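Local structure of activating signal cointegrator 1 complex subunit 2 (Homo sapiens, 6YXQ) at residues E325-I330 and L355-S360; Y281-F286 and K365-D370; F375-D380 and A397-A402; W261-I266 and Q272-H277. The protein binds polyubiquitinated proteins and, as a subunit of the ASCC complex, recruits ASCC3 and ALKBH3 to sites of DNA damage and takes part in rescuing stalled ribosomes. All blocks are in the same frame, centred on the assembly; numbering follows the deposited sequence.

Contact 1. Residues E325-I330 and L355-S360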
# COMPACT_ATOMS: atom_id res chain seq x y z
N GLU B 325 1.35 13.67 18.94
CA GLU B 325 2.61 13.06 18.53
C GLU B 325 3.20 13.78 17.33
O GLU B 325 4.42 13.99 17.26
CB GLU B 325 2.39 11.57 18.23
CG GLU B 325 1.98 10.79 19.47
CD GLU B 325 1.76 9.31 19.22
OE1 GLU B 325 1.32 8.95 18.11
OE2 GLU B 325 2.04 8.52 20.15
N ILE B 326 2.36 14.19 16.37
CA ILE B 326 2.83 15.00 15.26
C ILE B 326 3.46 16.29 15.78
O ILE B 326 4.58 16.68 15.38
CB ILE B 326 1.67 15.29 14.29
CG1 ILE B 326 1.24 14.01 13.58
CG2 ILE B 326 2.06 16.34 13.26
CD1 ILE B 326 -0.07 14.13 12.85
N PHE B 327 2.74 16.99 16.67
CA PHE B 327 3.24 18.23 17.26
C PHE B 327 4.62 18.03 17.86
O PHE B 327 5.56 18.80 17.59
CB PHE B 327 2.26 18.72 18.33
CG PHE B 327 2.60 20.08 18.90
CD1 PHE B 327 3.55 20.21 19.91
CD2 PHE B 327 1.94 21.21 18.46
CE1 PHE B 327 3.86 21.45 20.45
CE2 PHE B 327 2.24 22.46 18.99
CZ PHE B 327 3.19 22.58 19.99
N HIS B 328 4.78 16.98 18.67
CA HIS B 328 6.06 16.79 19.33
C HIS B 328 7.15 16.38 18.35
O HIS B 328 8.31 16.76 18.53
CB HIS B 328 5.96 15.75 20.44
CG HIS B 328 7.21 15.64 21.24
ND1 HIS B 328 8.08 14.58 21.10
CD2 HIS B 328 7.76 16.47 22.15
CE1 HIS B 328 9.11 14.76 21.91
NE2 HIS B 328 8.94 15.89 22.56
N ILE B 329 6.81 15.60 17.31
CA ILE B 329 7.82 15.22 16.33
C ILE B 329 8.39 16.46 15.65
O ILE B 329 9.61 16.61 15.50
CB ILE B 329 7.22 14.23 15.30
CG1 ILE B 329 6.99 12.86 15.94
CG2 ILE B 329 8.12 14.08 14.10
CD1 ILE B 329 6.19 11.93 15.06
N ILE B 330 7.50 17.39 15.27
CA ILE B 330 7.95 18.62 14.61
C ILE B 330 8.80 19.46 15.57
O ILE B 330 9.88 19.95 15.21
CB ILE B 330 6.75 19.42 14.09
CG1 ILE B 330 5.96 18.60 13.07
CG2 ILE B 330 7.24 20.70 13.46
CD1 ILE B 330 4.70 19.29 12.61
N LEU B 355 10.21 28.98 21.96
CA LEU B 355 9.48 29.94 22.77
C LEU B 355 8.33 30.57 21.99
O LEU B 355 7.22 30.73 22.51
CB LEU B 355 10.43 31.01 23.29
CG LEU B 355 11.60 30.51 24.16
CD1 LEU B 355 12.56 31.65 24.47
CD2 LEU B 355 11.10 29.86 25.43
N GLN B 356 8.58 30.94 20.73
CA GLN B 356 7.53 31.53 19.90
C GLN B 356 6.37 30.56 19.71
O GLN B 356 5.20 30.93 19.84
CB GLN B 356 8.12 31.94 18.55
CG GLN B 356 7.14 32.58 17.60
CD GLN B 356 7.83 33.50 16.60
OE1 GLN B 356 8.72 34.28 16.96
NE2 GLN B 356 7.43 33.41 15.34
N ILE B 357 6.69 29.30 19.38
CA ILE B 357 5.65 28.30 19.17
C ILE B 357 4.74 28.23 20.38
O ILE B 357 3.51 28.18 20.25
CB ILE B 357 6.26 26.93 18.84
CG1 ILE B 357 6.86 26.91 17.44
CG2 ILE B 357 5.22 25.84 18.95
CD1 ILE B 357 7.56 25.62 17.11
N PHE B 358 5.32 28.23 21.59
CA PHE B 358 4.45 28.07 22.75
C PHE B 358 3.72 29.37 23.12
O PHE B 358 2.55 29.33 23.54
CB PHE B 358 5.24 27.52 23.93
CG PHE B 358 5.41 26.03 23.87
CD1 PHE B 358 4.42 25.19 24.33
CD2 PHE B 358 6.54 25.47 23.30
CE1 PHE B 358 4.56 23.82 24.26
CE2 PHE B 358 6.69 24.10 23.22
CZ PHE B 358 5.70 23.27 23.70
N SER B 359 4.37 30.52 22.93
CA SER B 359 3.69 31.79 23.13
C SER B 359 2.46 31.91 22.24
O SER B 359 1.48 32.56 22.62
CB SER B 359 4.66 32.93 22.85
OG SER B 359 4.95 33.02 21.46
N SER B 360 2.49 31.30 21.06
CA SER B 360 1.36 31.44 20.15
C SER B 360 0.17 30.57 20.53
O SER B 360 -0.91 30.73 19.94
CB SER B 360 1.78 31.14 18.70
OG SER B 360 2.48 29.90 18.59

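Contact 2. Residues Y281-F286 and K365-D370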
# COMPACT_ATOMS: atom_id res chain seq x y z
N TYR B 281 0.87 25.50 15.42
CA TYR B 281 -0.24 26.31 15.90
C TYR B 281 -1.55 25.86 15.26
O TYR B 281 -2.60 25.83 15.93
CB TYR B 281 -0.01 27.79 15.62
CG TYR B 281 -1.25 28.63 15.86
CD1 TYR B 281 -1.74 28.80 17.15
CD2 TYR B 281 -1.95 29.20 14.81
CE1 TYR B 281 -2.89 29.53 17.38
CE2 TYR B 281 -3.10 29.94 15.03
CZ TYR B 281 -3.56 30.10 16.32
OH TYR B 281 -4.70 30.84 16.55
N ARG B 282 -1.52 25.52 13.97
CA ARG B 282 -2.76 25.17 13.29
C ARG B 282 -3.39 23.93 13.90
O ARG B 282 -4.61 23.89 14.11
CB ARG B 282 -2.49 24.97 11.80
CG ARG B 282 -2.55 26.26 10.99
CD ARG B 282 -3.93 26.90 11.06
NE ARG B 282 -4.90 26.20 10.22
CZ ARG B 282 -5.02 26.39 8.91
NH1 ARG B 282 -4.22 27.25 8.28
NH2 ARG B 282 -5.94 25.72 8.22
N LEU B 283 -2.58 22.93 14.25
CA LEU B 283 -3.17 21.73 14.84
C LEU B 283 -3.53 21.95 16.30
O LEU B 283 -4.50 21.36 16.78
CB LEU B 283 -2.25 20.52 14.67
CG LEU B 283 -1.10 20.19 15.61
CD1 LEU B 283 -1.57 19.38 16.79
CD2 LEU B 283 -0.08 19.39 14.82
N ALA B 284 -2.80 22.81 17.01
CA ALA B 284 -3.19 23.14 18.38
C ALA B 284 -4.56 23.81 18.41
O ALA B 284 -5.45 23.41 19.19
CB ALA B 284 -2.14 24.04 19.01
N SER B 285 -4.76 24.82 17.57
CA SER B 285 -6.04 25.52 17.57
C SER B 285 -7.15 24.64 17.01
O SER B 285 -8.30 24.71 17.47
CB SER B 285 -5.93 26.81 16.78
OG SER B 285 -5.05 26.64 15.69
N PHE B 286 -6.84 23.80 16.01
CA PHE B 286 -7.82 22.83 15.55
C PHE B 286 -8.23 21.90 16.68
O PHE B 286 -9.42 21.58 16.83
CB PHE B 286 -7.28 22.01 14.39
CG PHE B 286 -8.14 20.83 14.03
CD1 PHE B 286 -9.23 21.00 13.19
CD2 PHE B 286 -7.88 19.57 14.54
CE1 PHE B 286 -10.03 19.92 12.86
CE2 PHE B 286 -8.68 18.49 14.22
CZ PHE B 286 -9.76 18.67 13.37
N LYS B 365 -5.95 26.20 26.17
CA LYS B 365 -5.74 25.56 27.46
C LYS B 365 -6.06 24.06 27.42
O LYS B 365 -5.35 23.26 28.03
CB LYS B 365 -6.56 26.25 28.54
CG LYS B 365 -6.17 27.70 28.79
CD LYS B 365 -7.22 28.43 29.63
CE LYS B 365 -7.22 27.95 31.09
NZ LYS B 365 -8.22 28.67 31.93
N ARG B 366 -7.11 23.67 26.70
CA ARG B 366 -7.45 22.25 26.62
C ARG B 366 -6.38 21.47 25.87
O ARG B 366 -5.96 20.39 26.30
CB ARG B 366 -8.82 22.07 25.95
CG ARG B 366 -9.10 20.64 25.51
CD ARG B 366 -9.07 19.67 26.68
NE ARG B 366 -9.17 18.29 26.23
CZ ARG B 366 -10.30 17.60 26.19
NH1 ARG B 366 -11.44 18.18 26.57
NH2 ARG B 366 -10.31 16.34 25.77
N PHE B 367 -5.93 22.00 24.73
CA PHE B 367 -4.83 21.36 24.04
C PHE B 367 -3.57 21.36 24.89
O PHE B 367 -2.83 20.38 24.91
CB PHE B 367 -4.56 22.05 22.71
CG PHE B 367 -3.22 21.72 22.13
CD1 PHE B 367 -3.01 20.53 21.47
CD2 PHE B 367 -2.16 22.60 22.28
CE1 PHE B 367 -1.77 20.22 20.95
CE2 PHE B 367 -0.91 22.29 21.77
CZ PHE B 367 -0.72 21.10 21.10
N LEU B 368 -3.30 22.47 25.58
CA LEU B 368 -2.10 22.54 26.40
C LEU B 368 -2.12 21.47 27.48
O LEU B 368 -1.11 20.79 27.71
CB LEU B 368 -1.96 23.93 27.03
CG LEU B 368 -0.70 24.71 26.64
CD1 LEU B 368 -0.61 25.97 27.48
CD2 LEU B 368 0.55 23.86 26.78
N ARG B 369 -3.26 21.31 28.15
CA ARG B 369 -3.37 20.35 29.24
C ARG B 369 -3.08 18.93 28.76
O ARG B 369 -2.23 18.23 29.32
CB ARG B 369 -4.76 20.46 29.85
CG ARG B 369 -5.13 19.42 30.88
CD ARG B 369 -6.66 19.30 31.00
NE ARG B 369 -7.36 20.53 30.66
CZ ARG B 369 -8.65 20.60 30.33
NH1 ARG B 369 -9.38 19.49 30.30
NH2 ARG B 369 -9.20 21.77 30.04
N ASP B 370 -3.75 18.51 27.68
CA ASP B 370 -3.57 17.16 27.14
C ASP B 370 -2.15 16.96 26.60
O ASP B 370 -1.52 15.92 26.84
CB ASP B 370 -4.61 16.91 26.04
CG ASP B 370 -6.04 16.92 26.57
OD1 ASP B 370 -6.25 17.00 27.81
OD2 ASP B 370 -6.97 16.86 25.74

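Contact 3. Residues F375-D380 and A397-A402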
# COMPACT_ATOMS: atom_id res chain seq x y z
N PHE B 375 3.43 14.78 26.43
CA PHE B 375 4.83 15.22 26.34
C PHE B 375 5.01 16.41 27.27
O PHE B 375 4.79 17.56 26.85
CB PHE B 375 5.20 15.63 24.91
CG PHE B 375 4.90 14.59 23.87
CD1 PHE B 375 5.86 13.66 23.50
CD2 PHE B 375 3.68 14.57 23.22
CE1 PHE B 375 5.60 12.73 22.52
CE2 PHE B 375 3.41 13.64 22.24
CZ PHE B 375 4.37 12.71 21.90
N PRO B 376 5.42 16.19 28.52
CA PRO B 376 5.49 17.31 29.48
C PRO B 376 6.36 18.45 28.96
O PRO B 376 7.44 18.24 28.42
CB PRO B 376 6.10 16.66 30.73
CG PRO B 376 6.62 15.33 30.29
CD PRO B 376 5.76 14.91 29.14
N VAL B 377 5.84 19.68 29.15
CA VAL B 377 6.53 20.88 28.67
C VAL B 377 7.76 21.17 29.52
O VAL B 377 8.82 21.54 28.99
CB VAL B 377 5.57 22.08 28.64
CG1 VAL B 377 6.35 23.37 28.56
CG2 VAL B 377 4.58 21.97 27.49
N ALA B 378 7.65 21.02 30.84
CA ALA B 378 8.76 21.34 31.73
C ALA B 378 10.02 20.58 31.37
O ALA B 378 11.13 21.09 31.50
CB ALA B 378 8.37 21.04 33.18
N GLU B 379 9.86 19.34 30.89
CA GLU B 379 11.02 18.52 30.56
C GLU B 379 11.72 19.02 29.30
O GLU B 379 12.94 18.90 29.19
CB GLU B 379 10.58 17.06 30.43
CG GLU B 379 11.25 16.26 29.34
CD GLU B 379 10.72 14.85 29.26
OE1 GLU B 379 9.89 14.50 30.12
OE2 GLU B 379 11.13 14.10 28.35
N ASP B 380 10.97 19.61 28.36
CA ASP B 380 11.61 20.16 27.17
C ASP B 380 12.15 21.57 27.41
O ASP B 380 13.12 21.97 26.76
CB ASP B 380 10.62 20.15 26.00
CG ASP B 380 10.33 18.75 25.49
OD1 ASP B 380 11.25 17.90 25.53
OD2 ASP B 380 9.19 18.49 25.06
N ALA B 397 8.95 31.35 32.15
CA ALA B 397 8.02 31.26 33.27
C ALA B 397 6.56 31.28 32.81
O ALA B 397 5.77 30.39 33.17
CB ALA B 397 8.28 32.41 34.25
N TYR B 398 6.20 32.27 31.99
CA TYR B 398 4.81 32.40 31.55
C TYR B 398 4.30 31.12 30.92
O TYR B 398 3.19 30.67 31.22
CB TYR B 398 4.66 33.59 30.59
CG TYR B 398 5.35 33.44 29.25
CD1 TYR B 398 6.72 33.56 29.13
CD2 TYR B 398 4.61 33.22 28.09
CE1 TYR B 398 7.35 33.44 27.91
CE2 TYR B 398 5.23 33.10 26.86
CZ TYR B 398 6.60 33.21 26.77
OH TYR B 398 7.22 33.10 25.55
N ILE B 399 5.12 30.47 30.08
CA ILE B 399 4.71 29.23 29.44
C ILE B 399 4.29 28.21 30.49
O ILE B 399 3.20 27.61 30.42
CB ILE B 399 5.84 28.68 28.54
CG1 ILE B 399 6.04 29.58 27.33
CG2 ILE B 399 5.50 27.27 28.10
CD1 ILE B 399 7.37 29.41 26.64
N LEU B 400 5.12 28.03 31.52
CA LEU B 400 4.76 27.08 32.57
C LEU B 400 3.50 27.53 33.29
O LEU B 400 2.62 26.70 33.58
CB LEU B 400 5.92 26.92 33.56
CG LEU B 400 7.13 26.17 33.00
CD1 LEU B 400 8.35 26.37 33.88
CD2 LEU B 400 6.82 24.69 32.84
N GLN B 401 3.36 28.84 33.56
CA GLN B 401 2.16 29.28 34.25
C GLN B 401 0.94 29.15 33.36
O GLN B 401 -0.19 29.04 33.86
CB GLN B 401 2.29 30.71 34.78
CG GLN B 401 1.11 31.09 35.70
CD GLN B 401 1.52 31.89 36.94
OE1 GLN B 401 1.50 33.12 36.93
NE2 GLN B 401 1.85 31.18 38.02
N ALA B 402 1.14 29.10 32.04
CA ALA B 402 0.06 28.68 31.16
C ALA B 402 -0.31 27.24 31.45
O ALA B 402 -1.45 26.93 31.82
CB ALA B 402 0.45 28.87 29.70

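Contact 4. Residues W261-I266 and Q272-H277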
# COMPACT_ATOMS: atom_id res chain seq x y z
N TRP B 261 0.84 11.28 10.74
CA TRP B 261 1.76 10.84 11.77
C TRP B 261 2.67 9.73 11.27
O TRP B 261 3.87 9.74 11.55
CB TRP B 261 0.99 10.38 13.00
CG TRP B 261 1.86 9.62 13.93
CD1 TRP B 261 2.68 10.14 14.89
CD2 TRP B 261 2.04 8.20 13.96
NE1 TRP B 261 3.35 9.12 15.53
CE2 TRP B 261 2.97 7.93 14.98
CE3 TRP B 261 1.50 7.14 13.24
CZ2 TRP B 261 3.37 6.63 15.29
CZ3 TRP B 261 1.89 5.86 13.55
CH2 TRP B 261 2.82 5.61 14.56
N ALA B 262 2.12 8.76 10.53
CA ALA B 262 2.95 7.69 10.00
C ALA B 262 4.00 8.24 9.04
O ALA B 262 5.16 7.81 9.05
CB ALA B 262 2.09 6.64 9.30
N PHE B 263 3.60 9.20 8.20
CA PHE B 263 4.57 9.80 7.29
C PHE B 263 5.71 10.45 8.05
O PHE B 263 6.88 10.28 7.69
CB PHE B 263 3.89 10.81 6.38
CG PHE B 263 4.85 11.58 5.52
CD1 PHE B 263 5.76 10.91 4.72
CD2 PHE B 263 4.85 12.96 5.53
CE1 PHE B 263 6.65 11.61 3.93
CE2 PHE B 263 5.74 13.67 4.74
CZ PHE B 263 6.64 12.99 3.94
N LEU B 264 5.39 11.20 9.11
CA LEU B 264 6.46 11.87 9.85
C LEU B 264 7.25 10.90 10.71
O LEU B 264 8.40 11.20 11.06
CB LEU B 264 5.89 13.00 10.70
CG LEU B 264 5.39 14.18 9.87
CD1 LEU B 264 4.80 15.25 10.76
CD2 LEU B 264 6.50 14.76 8.99
N ASP B 265 6.66 9.76 11.06
CA ASP B 265 7.40 8.73 11.79
C ASP B 265 8.42 8.06 10.89
O ASP B 265 9.53 7.74 11.33
CB ASP B 265 6.42 7.70 12.36
CG ASP B 265 7.11 6.52 13.04
OD1 ASP B 265 7.78 6.73 14.08
OD2 ASP B 265 6.96 5.39 12.54
N ILE B 266 8.08 7.87 9.62
CA ILE B 266 9.04 7.30 8.68
C ILE B 266 10.08 8.33 8.26
O ILE B 266 11.28 8.03 8.21
CB ILE B 266 8.33 6.70 7.46
CG1 ILE B 266 7.44 5.53 7.89
CG2 ILE B 266 9.35 6.25 6.42
CD1 ILE B 266 8.22 4.35 8.42
N GLN B 272 10.22 20.39 9.00
CA GLN B 272 10.43 21.82 8.78
C GLN B 272 9.54 22.32 7.65
O GLN B 272 8.93 23.39 7.77
CB GLN B 272 11.90 22.10 8.49
CG GLN B 272 12.21 23.58 8.34
CD GLN B 272 11.90 24.39 9.59
OE1 GLN B 272 10.86 25.06 9.68
NE2 GLN B 272 12.80 24.34 10.57
N THR B 273 9.44 21.56 6.57
CA THR B 273 8.48 21.90 5.52
C THR B 273 7.09 22.12 6.12
O THR B 273 6.41 23.10 5.78
CB THR B 273 8.44 20.81 4.46
OG1 THR B 273 9.78 20.49 4.06
CG2 THR B 273 7.65 21.27 3.24
N PHE B 274 6.68 21.25 7.04
CA PHE B 274 5.40 21.43 7.73
C PHE B 274 5.39 22.72 8.54
O PHE B 274 4.45 23.51 8.45
CB PHE B 274 5.12 20.24 8.65
CG PHE B 274 4.44 19.09 7.97
CD1 PHE B 274 5.15 18.21 7.17
CD2 PHE B 274 3.09 18.86 8.16
CE1 PHE B 274 4.53 17.14 6.56
CE2 PHE B 274 2.45 17.79 7.54
CZ PHE B 274 3.18 16.93 6.74
N GLN B 275 6.44 22.95 9.33
CA GLN B 275 6.39 24.09 10.23
C GLN B 275 6.51 25.41 9.49
O GLN B 275 6.06 26.44 10.00
CB GLN B 275 7.48 23.96 11.30
CG GLN B 275 7.39 25.01 12.40
CD GLN B 275 6.01 25.12 13.02
OE1 GLN B 275 5.29 24.13 13.15
NE2 GLN B 275 5.65 26.33 13.42
N LYS B 276 7.09 25.40 8.29
CA LYS B 276 7.07 26.59 7.44
C LYS B 276 5.65 27.09 7.22
O LYS B 276 5.44 28.29 6.99
CB LYS B 276 7.77 26.29 6.11
CG LYS B 276 7.21 27.01 4.90
CD LYS B 276 8.16 26.87 3.72
CE LYS B 276 7.56 27.45 2.46
NZ LYS B 276 8.57 27.48 1.36
N HIS B 277 4.66 26.20 7.32
CA HIS B 277 3.26 26.56 7.15
C HIS B 277 2.53 26.70 8.48
O HIS B 277 1.31 26.51 8.53
CB HIS B 277 2.56 25.54 6.25
CG HIS B 277 2.96 25.62 4.81
ND1 HIS B 277 2.17 26.20 3.84
CD2 HIS B 277 4.08 25.19 4.17
CE1 HIS B 277 2.78 26.12 2.67
NE2 HIS B 277 3.94 25.51 2.84

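Contact 1. Residues E325-I330 and L355-S360
Phe327 reaches across from helix 306-340 to Ile357 and Phe358 of helix 348-359, in the helical part of the chain, where helix 348-359 passes steeply across helix 306-340. The nearest pair of backbone positions, Phe327 CA and Ile357 CA, is 10.5 Å apart, and large side chains alone span the distance.

The contact is wholly apolar and buried. With CG anti to the backbone N (chi1 -173°), Phe327 extends its ring so that the far atoms do the touching. CZ meets the CG2 branch of Ile357 at 4.0 Å, the two side chains sliding past one another in opposite directions. The other meeting is aromatic: Phe327 CE1 lies 4.2 Å from Phe358 CZ, which sits at the edge of the Phe327 ring, near its plane. Tyr371 and Phe367 of helix 365-374 also meet Phe327 edge-to-face, and Cys280 of helix 279-300 packs on it.

Hydrogen bonds stay within 355-360, where two serines fold back on carbonyls of the preceding turn. Gln356 O takes both Ser360 N and Ser359 OG, which arrive from the same face of its carbonyl plane. Ser360 OG donates to Ile357 O at 2.6 Å, standing 41° out of that carbonyl's plane rather than on a lone pair.

Contact 2. Residues Y281-F286 and K365-D370
Ala284 of helix 279-300 and Phe367 of helix 365-374 bring the two backbones close, with Ala284 CA and Phe367 CA 6.2 Å apart. At the start of the second helix, Arg366 takes no part in the apolar contact; its NE closes a salt bridge one turn ahead. NE donates to Asp370 OD2 over 2.7 Å in a nearly straight bond (168°) that lies close to the guanidinium plane, meeting OD2 on the syn side but tilted out of the carboxylate plane, while NH2 pairs with Glu295, farther along helix 279-300. The backbone N atoms of Arg366 and Phe367 are both held by Glu288 OE2, which ties the first turn to helix 279-300.

Phe367 carries the contact itself. CG is anti to the backbone N (chi1 163°), which lays the ring flat over Ala284: the methyl CB stands 3.7 Å from the ring centroid, 21° off the normal, in a CH-pi contact. Leu283 CD1 approaches Phe367 CE1 obliquely at 4.2 Å. An alanine in place of Phe367 is likely to leave the Ala284 methyl without its aromatic cover and Leu283 CD1 without its partner across the interface.

Further along, the guanidinium of Arg369 has Arg366 CD over one face, and Asp370 OD2, besides its bond to Arg366, is hydrogen-bonded to Tyr287 OH. The chemistry is thus divided: apolar surfaces meet in the buried interface, where the small alanine permits close approach, while Arg366 and Asp370 are paired beside it.

Contact 3. Residues F375-D380 and A397-A402
Val377 and Ile399 form the inner of two apolar pairs that join the first turn of helix 377-387 to helix 394-408. CG1 of Val377 and CG2 of Ile399 meet at 4.0 Å, the two side chains crossing at about a right angle. Each of these methyls lies anti to its own main-chain nitrogen (for Val377, chi1 163°), leaving the other branch of each residue for different neighbours. Phe358 of helix 348-359 packs against both residues of this buried pair.

The outer pair is more accessible. Leu400 sends its CD2 methyl to Ala378, where it lies 4.0 Å from CB and equally far from CA, and thus rests alongside the helix backbone. The small alanine lets Ala378 CA and Leu400 CA come within 7.0 Å.

At the start of the first helix, Val377 N is hydrogen-bonded to Asp372 OD1. An aromatic contact lies just before it, where the ring of Phe375 stacks on His328 of helix 306-340.

The two segments run in roughly opposite senses and belong to consecutive helices, so the arrangement is that of a helical hairpin, sealed by aliphatic side chains with its inner side on the helical core.

Contact 4. Residues W261-I266 and Q272-H277
The backbones of 261-266, near the end of helix 243-266, and of the short helix 271-275 stand well apart, their nearest alpha carbons being Leu264 CA and Phe274 CA at 9.8 Å, although only a brief turn of chain joins the two helices. The gap is filled from both sides by large apolar residues.

Phe274 is the central one. Its CG is anti to the carbonyl carbon (chi1 -86°), which carries the CE1 side of the ring toward the longer helix. The single atom CE1 makes the closest approach to both partners: Leu264 CD2 at 3.9 Å and Phe263 CE2 at 4.1 Å. Leu264 approaches the ring obliquely with one methyl of its branched end, which also lies 4.1 Å from Phe274 CD1. The aromatic pair is different in kind. Each ring has the other's nearest carbon at its edge, near its plane, so the two phenylalanines touch rim to rim without either covering a face. All three residues are buried, and no hydrogen bond crosses between the segments.

Several helices close round this group. Phe279, at the start of helix 279-300, meets Phe274 edge-to-face, and Leu202 of helix 193-216 packs on it as well. Phe263 packs on Ile165, Leu166 and Cys169 of helix 162-172. At the start of 261-266, Trp261 meets His178 of the ASCC3 chain edge-to-face, so this helix runs from the buried group to the subunit interface.

Overall arrangement
Contacts 1, 2 and 3 form one continuous body of side chains on the same side of the chain's centre, and contact 4 adjoins it nearer that centre. Contact 1 is the hub: its centre lies about 10 Å from that of contact 2 and about 12 Å from those of contacts 3 and 4, and it touches all three. Along the chain it is nested within the loop closed by contact 2. Leu368 on Ala402 links contacts 2 and 3, whereas contacts 3 and 4 are separate, with centres about 23 Å apart. Of the four, contact 4 alone reaches ASCC3; packing continues from there through contact 1 to the hairpin of contact 3, near the end of this N-terminal, ASCC3-contacting part of the protein.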